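Local coordinates for amino acid ABC transporter, binding protein (Thermus thermophilus, PDB 3VV5), which binds the lysine analogue L-thialysine and probably delivers it, as the solute-binding component, to an ABC transporter for uptake, at residues G149-E154 with F213-A218. Residues are numbered along the deposited sequence; the frame is centred on the assembly and turned at random.
Sequences GTTYME and FQERVA. With SLZ (L-thialysine), chain C.
The first turn of helix 151-158 stands off strand 206-222, Thr-151 and Glu-215 having CA atoms 9.0 Å apart, as do Tyr-152 and Phe-213, and side chains bridge the interval. Thr-151 OG1 donates to Glu-215 OE1 over 3.0 Å, meeting the oxygen on its syn side, 23° out of the carboxylate plane. Glu-215 OE2 accepts from the alpha-amino N of L-thialysine at 2.9 Å. Beyond CG the Glu-215 chain is extended (chi2 -174°), which carries the carboxylate from the strand to both donors. Tyr-152 OH accepts a further bond from ligand N, 3.1 Å away, and a water lying in the plane of the tyrosine ring links OH to Glu-215 OE2. In this family 3 solute-binding protein the helix start and the strand thus form part of the amino-acid-binding pocket: Thr-151 N donates to carboxylate O of the ligand, and the ligand is also hydrogen-bonded to Arg-109. The negative carboxylate of Glu-215 probably stabilises a protonated ligand amine. Thr-150 is the N-cap, its OG1 accepting from Met-153 N at 3.2 Å. Beside this polar cluster, the Phe-213 side chain crosses that of Tyr-152 at about a right angle and brings its edge to the helix, Phe-213 CZ lying 3.4 Å from Thr-151 OG1 and 3.7 Å from Tyr-152 CD1. On the helix side, Tyr-152 also packs against Val-146 and Ile-187.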
ATOM      1  N   GLY A 149      -8.809   6.666  -5.087  1.00 15.89           N
ATOM      2  CA  GLY A 149      -9.252   5.727  -4.069  1.00 15.70           C
ATOM      3  C   GLY A 149      -8.282   5.606  -2.910  1.00 14.68           C
ATOM      4  O   GLY A 149      -8.375   4.673  -2.135  1.00 14.81           O
ATOM      5  N   THR A 150      -7.353   6.549  -2.794  1.00 14.70           N
ATOM      6  CA  THR A 150      -6.342   6.480  -1.743  1.00 14.58           C
ATOM      7  C   THR A 150      -6.570   7.479  -0.602  1.00 15.24           C
ATOM      8  O   THR A 150      -7.315   8.475  -0.723  1.00 15.11           O
ATOM      9  CB  THR A 150      -4.905   6.687  -2.288  1.00 14.33           C
ATOM     10  OG1 THR A 150      -4.782   8.011  -2.846  1.00 14.45           O
ATOM     11  CG2 THR A 150      -4.529   5.632  -3.338  1.00 11.32           C
ATOM     12  N   THR A 151      -5.904   7.217   0.509  1.00 14.83           N
ATOM     13  CA  THR A 151      -5.850   8.148   1.621  1.00 15.33           C
ATOM     14  C   THR A 151      -5.134   9.450   1.222  1.00 15.07           C
ATOM     15  O   THR A 151      -5.345  10.475   1.844  1.00 15.83           O
ATOM     16  CB  THR A 151      -5.182   7.489   2.839  1.00 15.15           C
ATOM     17  OG1 THR A 151      -3.878   7.045   2.462  1.00 15.91           O
ATOM     18  CG2 THR A 151      -5.968   6.241   3.242  1.00 15.60           C
ATOM     19  N   TYR A 152      -4.295   9.403   0.191  1.00 15.30           N
ATOM     20  CA  TYR A 152      -3.651  10.622  -0.346  1.00 15.96           C
ATOM     21  C   TYR A 152      -4.687  11.528  -0.990  1.00 16.65           C
ATOM     22  O   TYR A 152      -4.693  12.735  -0.741  1.00 16.56           O
ATOM     23  CB  TYR A 152      -2.522  10.275  -1.333  1.00 15.60           C
ATOM     24  CG  TYR A 152      -1.665   9.142  -0.832  1.00 15.79           C
ATOM     25  CD1 TYR A 152      -1.076   9.200   0.426  1.00 15.74           C
ATOM     26  CD2 TYR A 152      -1.480   7.987  -1.598  1.00 16.82           C
ATOM     27  CE1 TYR A 152      -0.297   8.136   0.927  1.00 14.47           C
ATOM     28  CE2 TYR A 152      -0.713   6.916  -1.111  1.00 16.69           C
ATOM     29  CZ  TYR A 152      -0.125   7.003   0.144  1.00 16.39           C
ATOM     30  OH  TYR A 152       0.621   5.942   0.631  1.00 14.35           O
ATOM     31  N   MET A 153      -5.561  10.935  -1.802  1.00 17.27           N
ATOM     32  CA  MET A 153      -6.712  11.642  -2.357  1.00 18.29           C
ATOM     33  C   MET A 153      -7.588  12.249  -1.252  1.00 18.97           C
ATOM     34  O   MET A 153      -7.910  13.428  -1.301  1.00 19.07           O
ATOM     35  CB  MET A 153      -7.544  10.698  -3.231  1.00 18.12           C
ATOM     36  CG  MET A 153      -8.739  11.361  -3.914  1.00 21.34           C
ATOM     37  SD  MET A 153      -9.509  10.277  -5.106  1.00 28.04           S
ATOM     38  CE  MET A 153     -10.564   9.271  -4.079  1.00 27.59           C
ATOM     39  N   GLU A 154      -7.964  11.442  -0.266  1.00 19.74           N
ATOM     40  CA  GLU A 154      -8.798  11.911   0.850  1.00 21.64           C
ATOM     41  C   GLU A 154      -8.148  13.115   1.543  1.00 21.69           C
ATOM     42  O   GLU A 154      -8.812  14.127   1.803  1.00 21.77           O
ATOM     43  CB  GLU A 154      -9.053  10.758   1.833  1.00 22.13           C
ATOM     44  CG  GLU A 154      -9.648  11.153   3.190  1.00 26.29           C
ATOM     45  CD  GLU A 154      -9.635  10.004   4.196  1.00 32.02           C
ATOM     46  OE1 GLU A 154      -9.309  10.264   5.374  1.00 35.22           O
ATOM     47  OE2 GLU A 154      -9.930   8.844   3.806  1.00 33.73           O
ATOM     48  N   PHE A 213       0.158  13.191   6.957  1.00 18.34           N
ATOM     49  CA  PHE A 213      -0.547  12.318   7.899  1.00 17.83           C
ATOM     50  C   PHE A 213       0.216  11.006   8.068  1.00 18.32           C
ATOM     51  O   PHE A 213       1.014  10.607   7.202  1.00 16.73           O
ATOM     52  CB  PHE A 213      -1.993  12.015   7.469  1.00 18.18           C
ATOM     53  CG  PHE A 213      -2.102  11.222   6.202  1.00 16.76           C
ATOM     54  CD1 PHE A 213      -2.114  11.871   4.970  1.00 15.73           C
ATOM     55  CD2 PHE A 213      -2.178   9.830   6.233  1.00 15.39           C
ATOM     56  CE1 PHE A 213      -2.211  11.154   3.789  1.00 16.71           C
ATOM     57  CE2 PHE A 213      -2.262   9.097   5.049  1.00 16.92           C
ATOM     58  CZ  PHE A 213      -2.283   9.758   3.826  1.00 16.54           C
ATOM     59  N   GLN A 214      -0.058  10.344   9.181  1.00 17.51           N
ATOM     60  CA  GLN A 214       0.492   9.036   9.457  1.00 18.40           C
ATOM     61  C   GLN A 214      -0.643   8.011   9.365  1.00 17.72           C
ATOM     62  O   GLN A 214      -1.813   8.356   9.563  1.00 16.52           O
ATOM     63  CB  GLN A 214       1.136   9.018  10.842  1.00 19.24           C
ATOM     64  CG  GLN A 214       2.330   9.968  10.977  1.00 23.21           C
ATOM     65  CD  GLN A 214       3.111   9.740  12.248  1.00 29.26           C
ATOM     66  OE1 GLN A 214       2.641  10.048  13.358  1.00 32.08           O
ATOM     67  NE2 GLN A 214       4.320   9.192  12.103  1.00 31.80           N
ATOM     68  N   GLU A 215      -0.290   6.770   9.022  1.00 17.00           N
ATOM     69  CA  GLU A 215      -1.260   5.690   8.952  1.00 16.89           C
ATOM     70  C   GLU A 215      -0.660   4.336   9.294  1.00 15.99           C
ATOM     71  O   GLU A 215       0.534   4.107   9.124  1.00 15.72           O
ATOM     72  CB  GLU A 215      -1.969   5.640   7.585  1.00 17.66           C
ATOM     73  CG  GLU A 215      -1.079   5.366   6.385  1.00 18.10           C
ATOM     74  CD  GLU A 215      -1.851   5.473   5.058  1.00 18.48           C
ATOM     75  OE1 GLU A 215      -3.061   5.771   5.100  1.00 17.28           O
ATOM     76  OE2 GLU A 215      -1.251   5.260   3.984  1.00 15.07           O
ATOM     77  N   ARG A 216      -1.523   3.472   9.799  1.00 15.35           N
ATOM     78  CA  ARG A 216      -1.250   2.054  10.022  1.00 15.21           C
ATOM     79  C   ARG A 216      -1.803   1.296   8.809  1.00 13.74           C
ATOM     80  O   ARG A 216      -2.956   1.495   8.429  1.00 14.64           O
ATOM     81  CB  ARG A 216      -1.940   1.591  11.317  1.00 15.30           C
ATOM     82  CG  ARG A 216      -1.440   2.276  12.596  1.00 19.05           C
ATOM     83  CD  ARG A 216      -2.214   1.816  13.864  1.00 24.33           C
ATOM     84  NE  ARG A 216      -3.671   1.993  13.745  1.00 29.75           N
ATOM     85  CZ  ARG A 216      -4.579   1.011  13.794  1.00 31.06           C
ATOM     86  NH1 ARG A 216      -5.875   1.291  13.666  1.00 31.08           N
ATOM     87  NH2 ARG A 216      -4.212  -0.252  13.979  1.00 31.37           N
ATOM     88  N   VAL A 217      -0.974   0.455   8.203  1.00 11.90           N
ATOM     89  CA  VAL A 217      -1.309  -0.252   6.970  1.00 11.13           C
ATOM     90  C   VAL A 217      -1.488  -1.719   7.310  1.00 11.10           C
ATOM     91  O   VAL A 217      -0.686  -2.276   8.065  1.00 10.73           O
ATOM     92  CB  VAL A 217      -0.204  -0.092   5.890  1.00 10.64           C
ATOM     93  CG1 VAL A 217      -0.497  -0.995   4.695  1.00 10.29           C
ATOM     94  CG2 VAL A 217      -0.119   1.370   5.432  1.00  9.83           C
ATOM     95  N   ALA A 218      -2.537  -2.329   6.769  1.00  9.61           N
ATOM     96  CA  ALA A 218      -2.923  -3.691   7.158  1.00  9.88           C
ATOM     97  C   ALA A 218      -3.455  -4.505   5.996  1.00 10.29           C
ATOM     98  O   ALA A 218      -3.838  -3.953   4.955  1.00  9.56           O
ATOM     99  CB  ALA A 218      -3.978  -3.663   8.267  1.00  9.76           C
TER
HETATM  100  N   SLZ C 300      -1.573   3.881   1.474  1.00 19.97           N
HETATM  101  CA  SLZ C 300      -2.467   3.982   0.298  0.50 21.04           C
HETATM  102  CB  SLZ C 300      -2.373   2.700  -0.573  0.50 19.98           C
HETATM  103  SG  SLZ C 300      -1.490   2.748  -2.174  0.50 25.00           S
HETATM  104  CD  SLZ C 300      -1.736   0.983  -2.585  0.50 14.53           C
HETATM  105  CE  SLZ C 300      -1.294   0.509  -3.973  0.50 13.26           C
HETATM  106  NZ  SLZ C 300      -0.955  -0.921  -3.888  0.50  3.19           N
HETATM  107  C   SLZ C 300      -3.879   4.015   0.875  1.00 20.32           C
HETATM  108  O   SLZ C 300      -4.772   4.552   0.202  0.50 19.65           O
HETATM  109  OXT SLZ C 300      -4.041   3.490   2.001  1.00 20.88           O
HETATM  110  O   HOH W   1       1.360   6.219   3.092  1.00 14.44           O